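Local coordinates for protein thermosome subunit (Methanococcoides burtonii, PDB 3AQ1) that probably uses ATP binding and hydrolysis to help unfolded proteins fold, as a group II chaperonin of the TCP-1 family, at residues H80-C85 with A455-M460; D163-D168 with T324-G329; G169-K174 with G309-V314. One frame throughout, in Å; residues are numbered along the deposited sequence.

Overall arrangement
Contact 1 lies across the chain's centre from contacts 2 and 3, its centre about 42 Å from that of contact 2 and 48 Å from that of contact 3. It joins helix 71-92 to helix 449-467. Contacts 2 and 3 lie between those helices in the chain, their centres about 12 Å apart. Strands 165-167 and 169-172 run in succession, as do 310-317 and 323-329. The two strand pairs belong to a three-stranded sheet and a larger mixed sheet, which touch where T324 OG1 meets V171 N. This fits the chaperonin layout: contact 1 probably in the equatorial domain, contact 2 in the intermediate, contact 3 at the start of the apical.

Contact 1 of 3, residues H80-C85 with A455-M460; sequences HAAEKC and AINAAM
M460 puts CG anti to its backbone N (chi1 180°) and then bends at both following torsions, which brings its methyl CE to 3.6 Å from A82 CB. N457 takes the other course: CG lies anti to the carbonyl carbon, beside the backbone N (chi1 -65°). Beyond it, the amide oxygen OD1 lies 3.8 Å from A82 CB. The small A82 methyl is thus met by a thioether chain and by an amide oxygen, the latter in van der Waals contact. I456 adds CG2, 4.4 Å from A82 CB. One turn further along helix 71-92, C85 CB lies 4.3 Å from I456 CD1. The backbones run antiparallel, at 178°, with the axes of the two segments 9.6 Å apart; this is helix-to-helix packing in the mainly helical equatorial domain of a group II chaperonin, where early and late parts of the chain come together. No hydrogen bond joins the two segments; the carbon contacts are apolar, and N457 OD1 is the one polar side-chain atom of 455-460 touching A82. F391 of helix 383-394 packs on both C85 and I456, and L373 and L369 of helix 364-378 touch C85 and I456 respectively. A459 touches L53 and S54 of helix 45-65.

Contact 2 of 3, residues D163-D168 with T324-G329; sequences DSELID and TVLLHG
S164 OG accepts the backbone N-H of H328 in a nearly straight bond, OG to N 2.7 Å with 173° at the hydrogen. The hydroxyl oxygen lies beside its own backbone N (chi1 -72°), which turns it to the neighbouring strand. There L327 CD1 lies 3.5 Å from OG, a plain packing contact. An alanine here would probably leave H328 N without this acceptor and weaken the hold on the end of the strand pairing. Next to it, D163 O approaches H328 ND1 at 2.9 Å, while S164 CA lies at the edge of the imidazole, in its plane. From there the strands pair by backbone bonds: E165 with L326, and I167 with T324, are antiparallel hydrogen-bonded pairs, each bonded in both directions, and L166 with V325 is the non-hydrogen-bonded pair between them. Side chains separate onto two faces. On one, L326 CD1 meets I167 CG1 at 4.2 Å and E165 OE1 at 3.8 Å; on the other, L166 CD1 touches V325 CG2 at 3.8 Å.

Further out, D163 OD2 accepts a hydrogen bond from S160 N, and S164 OG has a weak one with I161 O. L127 of helix 121-132 packs on S164, L166 and L327, and Y313 of strand 310-317 touches I167 and L326. Strand 323-329 also bonds on its far side to strand 151-157, running parallel to it, so it is the central strand of a three-stranded mixed sheet with 165-167 at one border, consistent with the intermediate domain of a chaperonin.

Contact 3 of 3, residues G169-K174 with G309-V314; sequences GLVIDK and GKMTYV
I172 O is gripped by two backbone N-H groups, T312 N across the strands and K174 N from its own segment, each at 2.8 Å. The K174 bond closes an inverse gamma turn centred on D173, and this turn carries K174 O round to the threonine side chain: T312 OG1 donates to K174 O at 2.8 Å, from above the carbonyl plane. T312 O in turn accepts I172 N, and the hydrogen-bonded pair L170 with V314 closes the far end. Between these lies the non-hydrogen-bonded pair V171 and Y313, where V171 CG2 sits over the face of the tyrosine ring, 4.0 Å from its centre, a CH-pi contact. This methyl lies beside the backbone N of V171, with CG1 anti to that N (chi1 176°). CG1 reaches M311 CE at 3.9 Å, the two side chains crossing at about a right angle. At the turn, D173 OD1 lies against the M311 chain near CG and SD.

The sheet is consistent with the apical, substrate-binding domain of group II chaperonins. Strand 310-317 pairs antiparallel with strand 300-305 on its other side, through M311 with K304 and Y313 with E302. T312 OG1 also bonds Y262 OH. V171 N bonds T324 OG1 of strand 323-329, a link to the neighbouring sheet, and L326 of that strand touches V171. L170 packs on R274, L275 and V278 of helix 269-279.

Contact 1 of 3, residues H80-C85 with A455-M460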
# COMPACT_ATOMS: atom_id res chain seq x y z
N HIS A 80 -3.56 26.58 -13.46
CA HIS A 80 -4.64 27.07 -12.63
C HIS A 80 -5.79 26.06 -12.70
O HIS A 80 -6.47 25.78 -11.70
CB HIS A 80 -5.06 28.47 -13.10
CG HIS A 80 -6.04 29.15 -12.20
ND1 HIS A 80 -6.87 30.17 -12.64
CD2 HIS A 80 -6.32 28.97 -10.89
CE1 HIS A 80 -7.62 30.58 -11.63
NE2 HIS A 80 -7.31 29.87 -10.56
N ALA A 81 -5.99 25.49 -13.88
CA ALA A 81 -7.01 24.46 -14.06
C ALA A 81 -6.75 23.29 -13.14
O ALA A 81 -7.62 22.89 -12.37
CB ALA A 81 -7.06 24.00 -15.50
N ALA A 82 -5.54 22.73 -13.20
CA ALA A 82 -5.18 21.58 -12.38
C ALA A 82 -5.42 21.84 -10.91
O ALA A 82 -5.89 20.97 -10.18
CB ALA A 82 -3.75 21.19 -12.61
N GLU A 83 -5.09 23.05 -10.47
CA GLU A 83 -5.25 23.41 -9.07
C GLU A 83 -6.73 23.55 -8.70
O GLU A 83 -7.15 23.16 -7.61
CB GLU A 83 -4.44 24.67 -8.76
CG GLU A 83 -2.93 24.44 -8.83
CD GLU A 83 -2.12 25.72 -8.98
OE1 GLU A 83 -2.73 26.79 -9.22
OE2 GLU A 83 -0.87 25.65 -8.87
N LYS A 84 -7.51 24.08 -9.64
CA LYS A 84 -8.95 24.16 -9.45
C LYS A 84 -9.63 22.78 -9.44
O LYS A 84 -10.71 22.64 -8.90
CB LYS A 84 -9.57 25.05 -10.53
CG LYS A 84 -11.00 25.44 -10.24
CD LYS A 84 -11.12 26.14 -8.89
CE LYS A 84 -12.58 26.51 -8.58
NZ LYS A 84 -12.84 26.68 -7.13
N CYS A 85 -9.01 21.78 -10.05
CA CYS A 85 -9.55 20.42 -10.02
C CYS A 85 -9.36 19.82 -8.64
O CYS A 85 -10.20 19.06 -8.17
CB CYS A 85 -8.90 19.52 -11.08
SG CYS A 85 -9.51 19.77 -12.78
N ALA A 455 -2.43 11.90 -11.32
CA ALA A 455 -2.55 11.80 -12.77
C ALA A 455 -2.89 13.16 -13.40
O ALA A 455 -2.27 13.55 -14.38
CB ALA A 455 -3.57 10.75 -13.15
N ILE A 456 -3.84 13.89 -12.83
CA ILE A 456 -4.19 15.19 -13.37
C ILE A 456 -3.01 16.16 -13.32
O ILE A 456 -2.69 16.80 -14.32
CB ILE A 456 -5.40 15.80 -12.68
CG1 ILE A 456 -6.67 15.03 -13.06
CG2 ILE A 456 -5.56 17.26 -13.08
CD1 ILE A 456 -7.91 15.47 -12.32
N ASN A 457 -2.35 16.25 -12.18
CA ASN A 457 -1.18 17.12 -12.05
C ASN A 457 -0.01 16.71 -12.98
O ASN A 457 0.71 17.56 -13.50
CB ASN A 457 -0.71 17.22 -10.59
CG ASN A 457 -1.73 17.92 -9.68
OD1 ASN A 457 -2.68 18.56 -10.15
ND2 ASN A 457 -1.52 17.80 -8.37
N ALA A 458 0.17 15.42 -13.19
CA ALA A 458 1.25 14.98 -14.06
C ALA A 458 0.94 15.31 -15.52
O ALA A 458 1.81 15.77 -16.26
CB ALA A 458 1.53 13.47 -13.87
N ALA A 459 -0.30 15.10 -15.94
CA ALA A 459 -0.68 15.45 -17.30
C ALA A 459 -0.43 16.93 -17.52
O ALA A 459 0.16 17.33 -18.51
CB ALA A 459 -2.12 15.11 -17.55
N MET A 460 -0.88 17.74 -16.57
CA MET A 460 -0.66 19.18 -16.64
C MET A 460 0.84 19.56 -16.67
O MET A 460 1.26 20.32 -17.53
CB MET A 460 -1.41 19.87 -15.50
CG MET A 460 -1.25 21.38 -15.47
SD MET A 460 0.29 21.83 -14.66
CE MET A 460 -0.21 21.73 -12.95

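Contact 2 of 3, residues D163-D168 with T324-G329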
# COMPACT_ATOMS: atom_id res chain seq x y z
N ASP A 163 -9.00 -19.56 10.10
CA ASP A 163 -7.99 -19.92 11.07
C ASP A 163 -6.81 -18.96 10.97
O ASP A 163 -5.80 -19.15 11.61
CB ASP A 163 -7.47 -21.34 10.83
CG ASP A 163 -8.56 -22.39 10.86
OD1 ASP A 163 -9.55 -22.21 11.60
OD2 ASP A 163 -8.41 -23.41 10.15
N SER A 164 -6.92 -17.93 10.13
CA SER A 164 -5.84 -16.96 10.05
C SER A 164 -5.70 -16.18 11.37
O SER A 164 -6.68 -15.89 12.03
CB SER A 164 -6.02 -16.03 8.85
OG SER A 164 -5.76 -16.74 7.64
N GLU A 165 -4.47 -15.89 11.76
CA GLU A 165 -4.25 -15.19 13.02
C GLU A 165 -3.63 -13.81 12.81
O GLU A 165 -2.88 -13.58 11.86
CB GLU A 165 -3.35 -16.00 13.95
CG GLU A 165 -3.92 -17.33 14.39
CD GLU A 165 -2.90 -18.17 15.14
OE1 GLU A 165 -2.38 -19.15 14.57
OE2 GLU A 165 -2.63 -17.84 16.31
N LEU A 166 -3.94 -12.91 13.74
CA LEU A 166 -3.28 -11.63 13.80
C LEU A 166 -2.37 -11.62 15.01
O LEU A 166 -2.84 -11.44 16.13
CB LEU A 166 -4.30 -10.51 13.89
CG LEU A 166 -4.06 -9.40 12.88
CD1 LEU A 166 -4.22 -9.96 11.47
CD2 LEU A 166 -5.01 -8.25 13.11
N ILE A 167 -1.09 -11.83 14.79
CA ILE A 167 -0.12 -11.84 15.88
C ILE A 167 0.41 -10.44 16.13
O ILE A 167 0.84 -9.77 15.20
CB ILE A 167 1.07 -12.74 15.58
CG1 ILE A 167 0.63 -14.20 15.57
CG2 ILE A 167 2.20 -12.48 16.57
CD1 ILE A 167 -0.51 -14.50 16.50
N ASP A 168 0.39 -10.02 17.39
CA ASP A 168 0.84 -8.68 17.77
C ASP A 168 2.32 -8.69 18.05
O ASP A 168 2.75 -8.64 19.19
CB ASP A 168 0.06 -8.13 18.96
CG ASP A 168 -1.28 -7.52 18.54
OD1 ASP A 168 -1.28 -6.64 17.65
OD2 ASP A 168 -2.32 -7.93 19.10
N THR A 324 1.91 -9.54 12.38
CA THR A 324 2.11 -10.55 11.37
C THR A 324 0.79 -11.25 11.21
O THR A 324 0.18 -11.63 12.20
CB THR A 324 3.16 -11.58 11.82
OG1 THR A 324 4.41 -10.91 12.01
CG2 THR A 324 3.33 -12.67 10.79
N VAL A 325 0.35 -11.38 9.97
CA VAL A 325 -0.80 -12.20 9.65
C VAL A 325 -0.30 -13.60 9.34
O VAL A 325 0.42 -13.79 8.36
CB VAL A 325 -1.52 -11.71 8.37
CG1 VAL A 325 -2.69 -12.60 8.07
CG2 VAL A 325 -1.96 -10.25 8.48
N LEU A 326 -0.63 -14.57 10.18
CA LEU A 326 -0.47 -15.95 9.78
C LEU A 326 -1.68 -16.31 8.92
O LEU A 326 -2.77 -16.56 9.43
CB LEU A 326 -0.39 -16.88 10.99
CG LEU A 326 0.76 -16.58 11.94
CD1 LEU A 326 0.76 -17.56 13.08
CD2 LEU A 326 2.07 -16.63 11.18
N LEU A 327 -1.48 -16.30 7.60
CA LEU A 327 -2.56 -16.54 6.64
C LEU A 327 -2.76 -18.02 6.36
O LEU A 327 -1.83 -18.71 5.92
CB LEU A 327 -2.25 -15.81 5.33
CG LEU A 327 -3.29 -15.86 4.22
CD1 LEU A 327 -4.61 -15.29 4.72
CD2 LEU A 327 -2.79 -15.06 3.02
N HIS A 328 -3.98 -18.51 6.60
CA HIS A 328 -4.33 -19.91 6.30
C HIS A 328 -5.24 -20.06 5.07
O HIS A 328 -6.10 -19.22 4.80
CB HIS A 328 -4.98 -20.57 7.51
CG HIS A 328 -4.03 -20.88 8.62
ND1 HIS A 328 -3.80 -20.01 9.66
CD2 HIS A 328 -3.24 -21.96 8.84
CE1 HIS A 328 -2.90 -20.54 10.48
NE2 HIS A 328 -2.55 -21.72 10.00
N GLY A 329 -5.05 -21.16 4.34
CA GLY A 329 -5.89 -21.51 3.21
C GLY A 329 -6.03 -23.02 3.11
O GLY A 329 -5.33 -23.74 3.81

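Contact 3 of 3, residues G169-K174 with G309-V314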
# COMPACT_ATOMS: atom_id res chain seq x y z
N GLY A 169 3.09 -8.73 16.98
CA GLY A 169 4.53 -8.79 17.02
C GLY A 169 5.05 -9.19 15.66
O GLY A 169 4.62 -8.65 14.65
N LEU A 170 5.96 -10.16 15.63
CA LEU A 170 6.66 -10.58 14.43
C LEU A 170 6.94 -12.07 14.51
O LEU A 170 7.54 -12.52 15.47
CB LEU A 170 7.98 -9.83 14.30
CG LEU A 170 8.83 -10.14 13.08
CD1 LEU A 170 8.10 -9.70 11.84
CD2 LEU A 170 10.19 -9.46 13.16
N VAL A 171 6.51 -12.84 13.51
CA VAL A 171 6.73 -14.29 13.48
C VAL A 171 7.77 -14.70 12.43
O VAL A 171 7.68 -14.29 11.29
CB VAL A 171 5.41 -15.03 13.23
CG1 VAL A 171 5.67 -16.52 13.10
CG2 VAL A 171 4.41 -14.76 14.35
N ILE A 172 8.77 -15.48 12.81
CA ILE A 172 9.87 -15.87 11.93
C ILE A 172 9.83 -17.36 11.77
O ILE A 172 9.86 -18.09 12.76
CB ILE A 172 11.28 -15.58 12.55
CG1 ILE A 172 11.41 -14.13 12.99
CG2 ILE A 172 12.41 -15.93 11.58
CD1 ILE A 172 11.07 -13.18 11.92
N ASP A 173 9.77 -17.84 10.53
CA ASP A 173 9.77 -19.28 10.28
C ASP A 173 11.17 -19.86 10.45
O ASP A 173 11.81 -20.27 9.47
CB ASP A 173 9.23 -19.58 8.89
CG ASP A 173 8.93 -21.03 8.70
OD1 ASP A 173 8.73 -21.71 9.73
OD2 ASP A 173 8.89 -21.50 7.54
N LYS A 174 11.64 -19.90 11.69
CA LYS A 174 12.96 -20.42 12.03
C LYS A 174 12.90 -20.98 13.45
O LYS A 174 12.11 -20.52 14.27
CB LYS A 174 14.02 -19.33 11.93
CG LYS A 174 14.85 -19.40 10.65
CD LYS A 174 15.81 -20.58 10.69
CE LYS A 174 16.60 -20.70 9.41
NZ LYS A 174 15.74 -21.25 8.32
N GLY A 309 6.16 -27.96 11.69
CA GLY A 309 7.41 -27.69 12.38
C GLY A 309 7.29 -26.73 13.56
O GLY A 309 6.31 -26.76 14.31
N LYS A 310 8.30 -25.88 13.72
CA LYS A 310 8.32 -24.91 14.81
C LYS A 310 8.66 -23.52 14.27
O LYS A 310 9.35 -23.38 13.25
CB LYS A 310 9.32 -25.31 15.89
CG LYS A 310 9.23 -26.77 16.35
CD LYS A 310 10.27 -27.08 17.41
CE LYS A 310 10.33 -28.57 17.76
NZ LYS A 310 11.24 -28.83 18.94
N MET A 311 8.17 -22.49 14.95
CA MET A 311 8.44 -21.10 14.56
C MET A 311 8.86 -20.18 15.73
O MET A 311 8.60 -20.48 16.90
CB MET A 311 7.23 -20.53 13.82
CG MET A 311 7.09 -21.04 12.39
SD MET A 311 6.05 -20.02 11.31
CE MET A 311 4.49 -20.08 12.18
N THR A 312 9.51 -19.07 15.41
CA THR A 312 9.93 -18.13 16.46
C THR A 312 9.04 -16.88 16.56
O THR A 312 9.05 -16.04 15.68
CB THR A 312 11.37 -17.69 16.27
OG1 THR A 312 12.23 -18.81 16.47
CG2 THR A 312 11.73 -16.63 17.28
N TYR A 313 8.28 -16.78 17.66
CA TYR A 313 7.43 -15.61 17.92
C TYR A 313 8.15 -14.51 18.74
O TYR A 313 8.69 -14.76 19.81
CB TYR A 313 6.15 -16.04 18.65
CG TYR A 313 5.18 -16.88 17.86
CD1 TYR A 313 3.91 -16.40 17.55
CD2 TYR A 313 5.51 -18.16 17.43
CE1 TYR A 313 3.01 -17.16 16.83
CE2 TYR A 313 4.61 -18.93 16.70
CZ TYR A 313 3.37 -18.43 16.41
OH TYR A 313 2.48 -19.19 15.69
N VAL A 314 8.14 -13.28 18.22
CA VAL A 314 8.69 -12.13 18.92
C VAL A 314 7.56 -11.13 19.21
O VAL A 314 7.22 -10.32 18.36
CB VAL A 314 9.78 -11.45 18.06
CG1 VAL A 314 10.39 -10.30 18.80
CG2 VAL A 314 10.84 -12.46 17.69